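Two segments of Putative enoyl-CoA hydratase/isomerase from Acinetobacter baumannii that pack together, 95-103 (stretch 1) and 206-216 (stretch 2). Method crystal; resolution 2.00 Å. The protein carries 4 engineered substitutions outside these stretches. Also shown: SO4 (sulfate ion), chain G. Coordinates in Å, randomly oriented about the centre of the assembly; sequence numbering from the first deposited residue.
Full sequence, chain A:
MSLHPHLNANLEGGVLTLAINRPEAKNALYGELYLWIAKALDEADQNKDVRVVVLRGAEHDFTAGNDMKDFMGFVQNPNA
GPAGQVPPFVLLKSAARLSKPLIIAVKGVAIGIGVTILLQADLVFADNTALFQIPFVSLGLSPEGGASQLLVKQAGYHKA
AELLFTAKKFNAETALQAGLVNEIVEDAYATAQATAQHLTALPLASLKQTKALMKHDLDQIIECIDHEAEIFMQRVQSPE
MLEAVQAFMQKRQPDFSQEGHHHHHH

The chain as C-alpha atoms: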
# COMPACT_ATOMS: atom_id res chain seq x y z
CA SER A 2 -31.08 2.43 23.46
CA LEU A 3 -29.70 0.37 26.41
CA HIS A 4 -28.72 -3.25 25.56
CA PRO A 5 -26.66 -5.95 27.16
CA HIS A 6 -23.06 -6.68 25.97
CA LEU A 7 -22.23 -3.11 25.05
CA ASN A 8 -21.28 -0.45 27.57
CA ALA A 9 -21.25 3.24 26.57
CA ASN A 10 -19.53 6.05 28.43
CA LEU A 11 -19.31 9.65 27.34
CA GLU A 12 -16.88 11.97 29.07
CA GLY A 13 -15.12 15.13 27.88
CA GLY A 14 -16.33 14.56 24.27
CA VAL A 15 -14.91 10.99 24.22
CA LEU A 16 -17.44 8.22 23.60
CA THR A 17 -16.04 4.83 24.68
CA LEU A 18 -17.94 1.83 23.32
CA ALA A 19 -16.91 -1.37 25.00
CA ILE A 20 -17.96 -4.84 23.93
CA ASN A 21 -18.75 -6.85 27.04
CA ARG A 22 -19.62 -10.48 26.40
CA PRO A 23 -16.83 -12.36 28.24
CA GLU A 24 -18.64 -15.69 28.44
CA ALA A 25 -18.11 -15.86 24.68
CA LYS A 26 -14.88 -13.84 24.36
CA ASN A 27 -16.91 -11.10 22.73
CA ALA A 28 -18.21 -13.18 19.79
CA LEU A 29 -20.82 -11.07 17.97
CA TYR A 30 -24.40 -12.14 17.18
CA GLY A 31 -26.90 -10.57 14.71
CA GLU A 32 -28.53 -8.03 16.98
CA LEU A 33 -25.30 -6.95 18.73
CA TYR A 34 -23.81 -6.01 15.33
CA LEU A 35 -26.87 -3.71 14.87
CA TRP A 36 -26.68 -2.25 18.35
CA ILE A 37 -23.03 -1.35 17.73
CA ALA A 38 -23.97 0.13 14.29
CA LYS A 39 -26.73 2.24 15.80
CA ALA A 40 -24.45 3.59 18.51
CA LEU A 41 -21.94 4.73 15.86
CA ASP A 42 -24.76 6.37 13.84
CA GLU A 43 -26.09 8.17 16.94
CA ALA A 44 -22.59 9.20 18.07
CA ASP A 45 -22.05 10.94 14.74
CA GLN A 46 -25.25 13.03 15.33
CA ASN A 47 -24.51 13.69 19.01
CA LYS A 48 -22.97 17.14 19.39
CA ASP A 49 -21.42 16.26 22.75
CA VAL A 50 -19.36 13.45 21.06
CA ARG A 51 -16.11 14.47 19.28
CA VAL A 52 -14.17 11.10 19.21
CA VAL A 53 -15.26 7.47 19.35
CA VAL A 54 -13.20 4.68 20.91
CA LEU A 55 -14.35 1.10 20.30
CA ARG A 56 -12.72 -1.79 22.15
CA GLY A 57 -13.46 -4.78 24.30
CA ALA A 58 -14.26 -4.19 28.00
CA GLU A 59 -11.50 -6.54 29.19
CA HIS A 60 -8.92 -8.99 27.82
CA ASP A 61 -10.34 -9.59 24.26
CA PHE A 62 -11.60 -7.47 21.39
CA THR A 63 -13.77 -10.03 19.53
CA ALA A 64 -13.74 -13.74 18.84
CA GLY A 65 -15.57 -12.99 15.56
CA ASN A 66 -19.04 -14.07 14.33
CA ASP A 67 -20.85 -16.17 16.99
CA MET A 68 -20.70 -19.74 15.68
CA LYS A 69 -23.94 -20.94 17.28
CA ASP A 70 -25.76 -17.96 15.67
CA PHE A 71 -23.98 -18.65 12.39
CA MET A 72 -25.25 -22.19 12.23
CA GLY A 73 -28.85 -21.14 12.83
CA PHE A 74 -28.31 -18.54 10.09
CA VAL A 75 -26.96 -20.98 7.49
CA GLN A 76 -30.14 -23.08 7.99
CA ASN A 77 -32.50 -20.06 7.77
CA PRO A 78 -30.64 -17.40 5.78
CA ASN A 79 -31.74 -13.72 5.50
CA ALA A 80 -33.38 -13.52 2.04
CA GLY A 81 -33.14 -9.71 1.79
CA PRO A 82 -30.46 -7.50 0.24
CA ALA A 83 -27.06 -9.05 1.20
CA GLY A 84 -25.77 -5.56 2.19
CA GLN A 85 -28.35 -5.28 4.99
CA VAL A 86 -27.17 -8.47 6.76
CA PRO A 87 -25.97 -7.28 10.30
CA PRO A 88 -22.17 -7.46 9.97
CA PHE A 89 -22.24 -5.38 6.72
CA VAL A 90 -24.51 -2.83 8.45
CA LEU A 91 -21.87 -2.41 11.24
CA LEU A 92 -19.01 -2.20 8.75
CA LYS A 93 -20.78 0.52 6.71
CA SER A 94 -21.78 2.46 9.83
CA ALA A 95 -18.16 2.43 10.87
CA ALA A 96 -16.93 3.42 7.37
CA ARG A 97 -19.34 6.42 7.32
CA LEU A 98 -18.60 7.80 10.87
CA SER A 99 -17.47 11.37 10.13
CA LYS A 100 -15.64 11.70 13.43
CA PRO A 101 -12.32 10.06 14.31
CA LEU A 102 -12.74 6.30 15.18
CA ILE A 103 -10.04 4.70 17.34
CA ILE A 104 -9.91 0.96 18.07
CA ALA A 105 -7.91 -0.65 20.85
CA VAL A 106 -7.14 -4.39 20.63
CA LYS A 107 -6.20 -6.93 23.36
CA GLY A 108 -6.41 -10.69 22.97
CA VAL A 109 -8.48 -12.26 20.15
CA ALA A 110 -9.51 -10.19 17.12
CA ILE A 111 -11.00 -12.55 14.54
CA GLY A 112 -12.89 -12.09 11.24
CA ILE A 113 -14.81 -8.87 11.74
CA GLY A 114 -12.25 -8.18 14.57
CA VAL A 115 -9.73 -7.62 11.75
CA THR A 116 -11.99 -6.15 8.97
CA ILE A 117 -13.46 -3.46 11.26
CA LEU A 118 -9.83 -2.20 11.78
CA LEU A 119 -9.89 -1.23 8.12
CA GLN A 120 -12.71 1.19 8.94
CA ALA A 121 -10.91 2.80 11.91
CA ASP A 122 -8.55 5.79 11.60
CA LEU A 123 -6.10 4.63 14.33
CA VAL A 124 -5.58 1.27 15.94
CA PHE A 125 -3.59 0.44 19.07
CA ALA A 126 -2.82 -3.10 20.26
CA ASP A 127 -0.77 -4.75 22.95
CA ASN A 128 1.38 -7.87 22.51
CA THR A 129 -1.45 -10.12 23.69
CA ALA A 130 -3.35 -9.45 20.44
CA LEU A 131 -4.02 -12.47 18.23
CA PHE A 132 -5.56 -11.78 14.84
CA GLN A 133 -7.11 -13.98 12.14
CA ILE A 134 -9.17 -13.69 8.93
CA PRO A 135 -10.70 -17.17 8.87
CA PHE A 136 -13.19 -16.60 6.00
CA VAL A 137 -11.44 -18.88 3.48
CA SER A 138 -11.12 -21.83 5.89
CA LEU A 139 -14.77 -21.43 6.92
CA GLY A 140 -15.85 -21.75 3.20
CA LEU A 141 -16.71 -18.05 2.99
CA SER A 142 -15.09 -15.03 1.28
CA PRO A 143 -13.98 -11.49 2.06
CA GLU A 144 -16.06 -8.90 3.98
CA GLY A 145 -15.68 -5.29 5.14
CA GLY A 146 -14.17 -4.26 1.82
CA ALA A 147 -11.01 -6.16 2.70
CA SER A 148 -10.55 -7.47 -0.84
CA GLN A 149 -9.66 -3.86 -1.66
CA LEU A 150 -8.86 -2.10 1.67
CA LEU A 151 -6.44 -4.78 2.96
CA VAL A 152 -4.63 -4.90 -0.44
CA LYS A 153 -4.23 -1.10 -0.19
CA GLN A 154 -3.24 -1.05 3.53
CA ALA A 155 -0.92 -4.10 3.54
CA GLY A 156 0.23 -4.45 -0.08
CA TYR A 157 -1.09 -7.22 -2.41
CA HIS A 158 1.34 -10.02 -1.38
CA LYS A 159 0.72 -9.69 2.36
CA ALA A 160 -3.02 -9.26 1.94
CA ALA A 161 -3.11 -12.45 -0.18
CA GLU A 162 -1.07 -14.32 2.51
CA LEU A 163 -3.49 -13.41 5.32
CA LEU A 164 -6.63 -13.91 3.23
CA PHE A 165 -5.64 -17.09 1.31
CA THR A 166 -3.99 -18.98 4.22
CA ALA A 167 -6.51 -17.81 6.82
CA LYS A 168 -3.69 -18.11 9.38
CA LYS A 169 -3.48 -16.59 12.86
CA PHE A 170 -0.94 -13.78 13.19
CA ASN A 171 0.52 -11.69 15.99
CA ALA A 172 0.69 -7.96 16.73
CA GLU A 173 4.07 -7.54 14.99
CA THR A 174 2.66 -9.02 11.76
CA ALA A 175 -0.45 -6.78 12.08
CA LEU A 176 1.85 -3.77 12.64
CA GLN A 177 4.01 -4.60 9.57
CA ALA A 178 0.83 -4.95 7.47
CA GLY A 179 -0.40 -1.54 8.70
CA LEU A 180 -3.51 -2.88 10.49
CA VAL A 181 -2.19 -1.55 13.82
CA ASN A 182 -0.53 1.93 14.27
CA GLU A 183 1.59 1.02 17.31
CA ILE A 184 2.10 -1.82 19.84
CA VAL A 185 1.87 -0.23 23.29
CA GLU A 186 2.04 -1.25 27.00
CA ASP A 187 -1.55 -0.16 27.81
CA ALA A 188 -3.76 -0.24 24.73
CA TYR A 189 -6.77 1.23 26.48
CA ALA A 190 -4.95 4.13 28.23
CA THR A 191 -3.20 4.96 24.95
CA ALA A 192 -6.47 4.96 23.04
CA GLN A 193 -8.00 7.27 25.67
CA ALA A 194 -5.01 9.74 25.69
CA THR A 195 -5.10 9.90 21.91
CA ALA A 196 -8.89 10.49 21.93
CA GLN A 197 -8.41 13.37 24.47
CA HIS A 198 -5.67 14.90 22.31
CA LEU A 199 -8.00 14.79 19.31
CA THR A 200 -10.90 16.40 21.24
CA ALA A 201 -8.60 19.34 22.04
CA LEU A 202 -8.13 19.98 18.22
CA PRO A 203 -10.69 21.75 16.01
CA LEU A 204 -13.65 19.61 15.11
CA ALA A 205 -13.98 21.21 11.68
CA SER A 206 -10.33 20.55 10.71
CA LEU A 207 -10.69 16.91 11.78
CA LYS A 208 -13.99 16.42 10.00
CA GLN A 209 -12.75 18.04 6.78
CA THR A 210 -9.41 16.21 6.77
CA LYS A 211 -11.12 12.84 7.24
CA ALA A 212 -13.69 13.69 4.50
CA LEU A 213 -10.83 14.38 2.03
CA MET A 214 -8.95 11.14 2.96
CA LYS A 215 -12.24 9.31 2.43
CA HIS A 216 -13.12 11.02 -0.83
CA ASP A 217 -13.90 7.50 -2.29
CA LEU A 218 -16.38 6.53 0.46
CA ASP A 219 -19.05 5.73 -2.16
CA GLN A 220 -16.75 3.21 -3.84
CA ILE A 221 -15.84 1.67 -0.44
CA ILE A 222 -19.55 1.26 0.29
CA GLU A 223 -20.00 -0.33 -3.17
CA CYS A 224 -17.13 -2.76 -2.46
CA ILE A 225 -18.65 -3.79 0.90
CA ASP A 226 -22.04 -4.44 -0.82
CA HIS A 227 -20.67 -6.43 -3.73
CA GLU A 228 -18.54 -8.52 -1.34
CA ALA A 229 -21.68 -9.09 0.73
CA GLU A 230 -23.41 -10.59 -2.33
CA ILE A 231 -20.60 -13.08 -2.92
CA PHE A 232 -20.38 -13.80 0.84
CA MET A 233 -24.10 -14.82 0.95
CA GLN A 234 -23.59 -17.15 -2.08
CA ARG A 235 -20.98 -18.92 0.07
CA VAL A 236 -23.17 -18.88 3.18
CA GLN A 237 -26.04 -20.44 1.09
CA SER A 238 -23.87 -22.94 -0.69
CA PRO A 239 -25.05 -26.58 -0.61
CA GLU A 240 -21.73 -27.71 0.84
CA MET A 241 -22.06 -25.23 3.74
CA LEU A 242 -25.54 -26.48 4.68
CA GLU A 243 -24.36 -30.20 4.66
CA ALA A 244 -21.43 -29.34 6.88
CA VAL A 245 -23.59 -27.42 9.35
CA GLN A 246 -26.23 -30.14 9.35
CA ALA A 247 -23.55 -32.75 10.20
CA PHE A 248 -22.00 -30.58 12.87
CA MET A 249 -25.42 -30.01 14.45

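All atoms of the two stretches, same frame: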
# COMPACT_ATOMS: atom_id res chain seq x y z
N ALA A 95 -19.49 2.08 10.50
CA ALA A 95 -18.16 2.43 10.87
C ALA A 95 -17.47 3.21 9.74
O ALA A 95 -16.92 4.27 9.99
CB ALA A 95 -17.36 1.17 11.27
N ALA A 96 -17.54 2.71 8.50
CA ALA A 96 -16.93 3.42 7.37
C ALA A 96 -17.44 4.86 7.24
O ALA A 96 -16.66 5.75 6.89
CB ALA A 96 -17.14 2.65 6.03
N ARG A 97 -18.73 5.08 7.51
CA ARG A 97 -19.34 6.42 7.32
C ARG A 97 -19.20 7.39 8.52
O ARG A 97 -19.47 8.58 8.37
CB ARG A 97 -20.84 6.31 6.97
CG ARG A 97 -21.14 5.77 5.59
CD ARG A 97 -22.61 5.37 5.49
NE ARG A 97 -23.00 5.27 4.08
CZ ARG A 97 -23.83 4.35 3.58
NH1 ARG A 97 -24.12 4.38 2.28
NH2 ARG A 97 -24.35 3.41 4.36
N LEU A 98 -18.83 6.90 9.71
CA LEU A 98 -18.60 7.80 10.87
C LEU A 98 -17.71 9.00 10.47
O LEU A 98 -16.61 8.83 9.95
CB LEU A 98 -18.00 7.02 12.04
CG LEU A 98 -17.77 7.80 13.33
CD1 LEU A 98 -19.09 8.27 13.93
CD2 LEU A 98 -17.01 6.93 14.33
N SER A 99 -18.20 10.21 10.65
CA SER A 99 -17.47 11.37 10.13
C SER A 99 -16.40 11.79 11.12
O SER A 99 -15.46 12.54 10.81
CB SER A 99 -18.50 12.55 9.89
OG SER A 99 -18.69 13.23 11.14
N LYS A 100 -16.53 11.30 12.35
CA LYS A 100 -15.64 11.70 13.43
C LYS A 100 -14.51 10.66 13.56
O LYS A 100 -14.65 9.56 13.03
CB LYS A 100 -16.43 11.78 14.75
CG LYS A 100 -17.53 12.91 14.69
CD LYS A 100 -18.57 12.85 15.86
CE LYS A 100 -19.58 14.05 15.71
NZ LYS A 100 -20.52 13.96 16.89
N PRO A 101 -13.42 11.03 14.26
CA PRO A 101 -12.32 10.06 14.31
C PRO A 101 -12.79 8.80 15.09
O PRO A 101 -13.50 8.92 16.11
CB PRO A 101 -11.22 10.80 15.07
CG PRO A 101 -11.56 12.36 14.82
CD PRO A 101 -13.09 12.31 14.91
N LEU A 102 -12.41 7.62 14.57
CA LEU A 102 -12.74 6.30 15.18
C LEU A 102 -11.42 5.62 15.57
O LEU A 102 -10.57 5.35 14.70
CB LEU A 102 -13.50 5.41 14.18
CG LEU A 102 -13.88 3.99 14.69
CD1 LEU A 102 -14.75 4.04 15.98
CD2 LEU A 102 -14.64 3.23 13.60
N ILE A 103 -11.23 5.38 16.87
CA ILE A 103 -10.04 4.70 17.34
C ILE A 103 -10.47 3.34 17.86
O ILE A 103 -11.49 3.24 18.51
CB ILE A 103 -9.32 5.48 18.47
CG1 ILE A 103 -8.97 6.93 18.02
CG2 ILE A 103 -8.09 4.72 19.01
CD1 ILE A 103 -8.47 7.80 19.17
N SER A 206 -11.57 21.02 11.34
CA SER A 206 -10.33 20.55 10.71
C SER A 206 -10.29 19.01 10.62
O SER A 206 -9.91 18.42 9.60
CB SER A 206 -9.13 20.96 11.55
OG SER A 206 -8.78 22.33 11.37
N LEU A 207 -10.63 18.38 11.74
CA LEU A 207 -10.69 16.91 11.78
C LEU A 207 -11.72 16.33 10.85
O LEU A 207 -11.43 15.38 10.10
CB LEU A 207 -10.85 16.39 13.24
CG LEU A 207 -9.57 16.47 14.08
CD1 LEU A 207 -9.82 16.22 15.60
CD2 LEU A 207 -8.39 15.51 13.60
N LYS A 208 -12.93 16.88 10.87
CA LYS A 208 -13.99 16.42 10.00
C LYS A 208 -13.62 16.60 8.53
O LYS A 208 -13.82 15.71 7.71
CB LYS A 208 -15.25 17.23 10.30
CG LYS A 208 -16.49 16.80 9.58
CD LYS A 208 -17.74 17.51 10.20
CE LYS A 208 -19.03 16.99 9.61
NZ LYS A 208 -18.83 16.75 8.17
N GLN A 209 -13.08 17.77 8.19
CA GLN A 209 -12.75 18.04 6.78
C GLN A 209 -11.55 17.19 6.29
O GLN A 209 -11.48 16.78 5.14
CB GLN A 209 -12.38 19.52 6.65
CG GLN A 209 -11.84 19.83 5.33
CD GLN A 209 -12.93 19.79 4.31
OE1 GLN A 209 -13.69 20.78 4.18
NE2 GLN A 209 -13.05 18.67 3.59
N THR A 210 -10.59 16.96 7.16
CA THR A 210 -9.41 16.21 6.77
C THR A 210 -9.80 14.74 6.49
O THR A 210 -9.39 14.14 5.49
CB THR A 210 -8.40 16.22 7.92
OG1 THR A 210 -7.98 17.58 8.14
CG2 THR A 210 -7.17 15.33 7.60
N LYS A 211 -10.59 14.19 7.42
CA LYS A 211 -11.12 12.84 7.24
C LYS A 211 -12.00 12.70 5.97
O LYS A 211 -11.90 11.71 5.21
CB LYS A 211 -11.88 12.37 8.52
CG LYS A 211 -12.33 10.88 8.35
CD LYS A 211 -12.77 10.22 9.68
CE LYS A 211 -13.40 8.84 9.41
NZ LYS A 211 -13.67 8.18 10.78
N ALA A 212 -12.81 13.71 5.69
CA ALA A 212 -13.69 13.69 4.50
C ALA A 212 -12.86 13.65 3.22
O ALA A 212 -13.20 12.89 2.28
CB ALA A 212 -14.65 14.95 4.49
N LEU A 213 -11.76 14.43 3.17
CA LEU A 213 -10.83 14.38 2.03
C LEU A 213 -10.09 13.03 1.87
O LEU A 213 -9.91 12.53 0.74
CB LEU A 213 -9.80 15.48 2.15
CG LEU A 213 -10.32 16.91 1.79
CD1 LEU A 213 -9.36 17.98 2.38
CD2 LEU A 213 -10.49 17.09 0.27
N MET A 214 -9.63 12.48 2.99
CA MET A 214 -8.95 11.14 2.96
C MET A 214 -9.93 10.07 2.48
O MET A 214 -9.55 9.07 1.84
CB MET A 214 -8.43 10.78 4.35
CG MET A 214 -7.37 11.78 4.94
SD MET A 214 -6.77 11.37 6.62
CE MET A 214 -5.98 9.80 6.27
N LYS A 215 -11.21 10.26 2.82
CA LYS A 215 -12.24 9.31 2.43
C LYS A 215 -13.11 9.83 1.28
O LYS A 215 -14.33 9.61 1.25
CB LYS A 215 -13.08 8.86 3.64
CG LYS A 215 -12.14 8.40 4.79
CD LYS A 215 -12.91 7.65 5.94
CE LYS A 215 -13.34 6.28 5.52
NZ LYS A 215 -13.62 5.48 6.74
N HIS A 216 -12.45 10.46 0.32
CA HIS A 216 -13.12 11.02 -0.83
C HIS A 216 -13.80 9.90 -1.62
O HIS A 216 -14.74 10.18 -2.29
CB HIS A 216 -12.12 11.74 -1.76
CG HIS A 216 -11.14 10.80 -2.40
ND1 HIS A 216 -11.25 10.38 -3.71
CD2 HIS A 216 -10.03 10.18 -1.92
CE1 HIS A 216 -10.27 9.54 -4.01
NE2 HIS A 216 -9.50 9.42 -2.94
S SO4 G . -26.77 1.60 3.05
O1 SO4 G . -25.95 2.09 1.92
O2 SO4 G . -28.12 1.31 2.60
O3 SO4 G . -26.17 0.41 3.66
O4 SO4 G . -26.76 2.61 4.10
O HOH W 1 -14.40 5.65 9.80
O HOH W 2 -15.33 13.42 8.03
O HOH W 3 -12.98 13.67 11.66

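Stretch 1 leaves a helix at its start, crosses a loop and enters a strand at Leu 102; stretch 2 continues a helix that begins earlier in the chain, and Lys 215 is the first residue to leave helical phi/psi, its turns held by i to i+4 bonds such as Lys 211 N to Leu 207 O (3.1 Å). The backbones are nearest where the loop passes the helix, with Lys 100 CA 6.1 Å from Lys 208 CA, and diverge to 9.0 Å between Ala 96 CA and Lys 215 CA. The contact buries 362 Å² in total.

Lysines bridge this gap. The CA-to-CB bond of Lys 211 points toward stretch 1, and all four of its chi angles are t, so the extended chain carries its ammonium to the loop carbonyls. NZ donates to Lys 100 O at 2.8 Å and, weakly, to Leu 98 O at 3.1 Å, while Lys 211 CD lies 3.7 Å from Ser 99 O. One turn on, Lys 215 NZ donates to Ala 96 O at 3.1 Å.

Ordered waters add further links between the stretches. One molecule donates to Ser 99 O (2.9 Å) and Lys 208 O (2.8 Å); another accepts from Lys 211 NZ, its oxygen 2.8 Å away, and lies 2.9 Å from Ala 95 O. The apolar contribution is modest: Pro 101 CG meets Leu 207 CD1 at 4.3 Å.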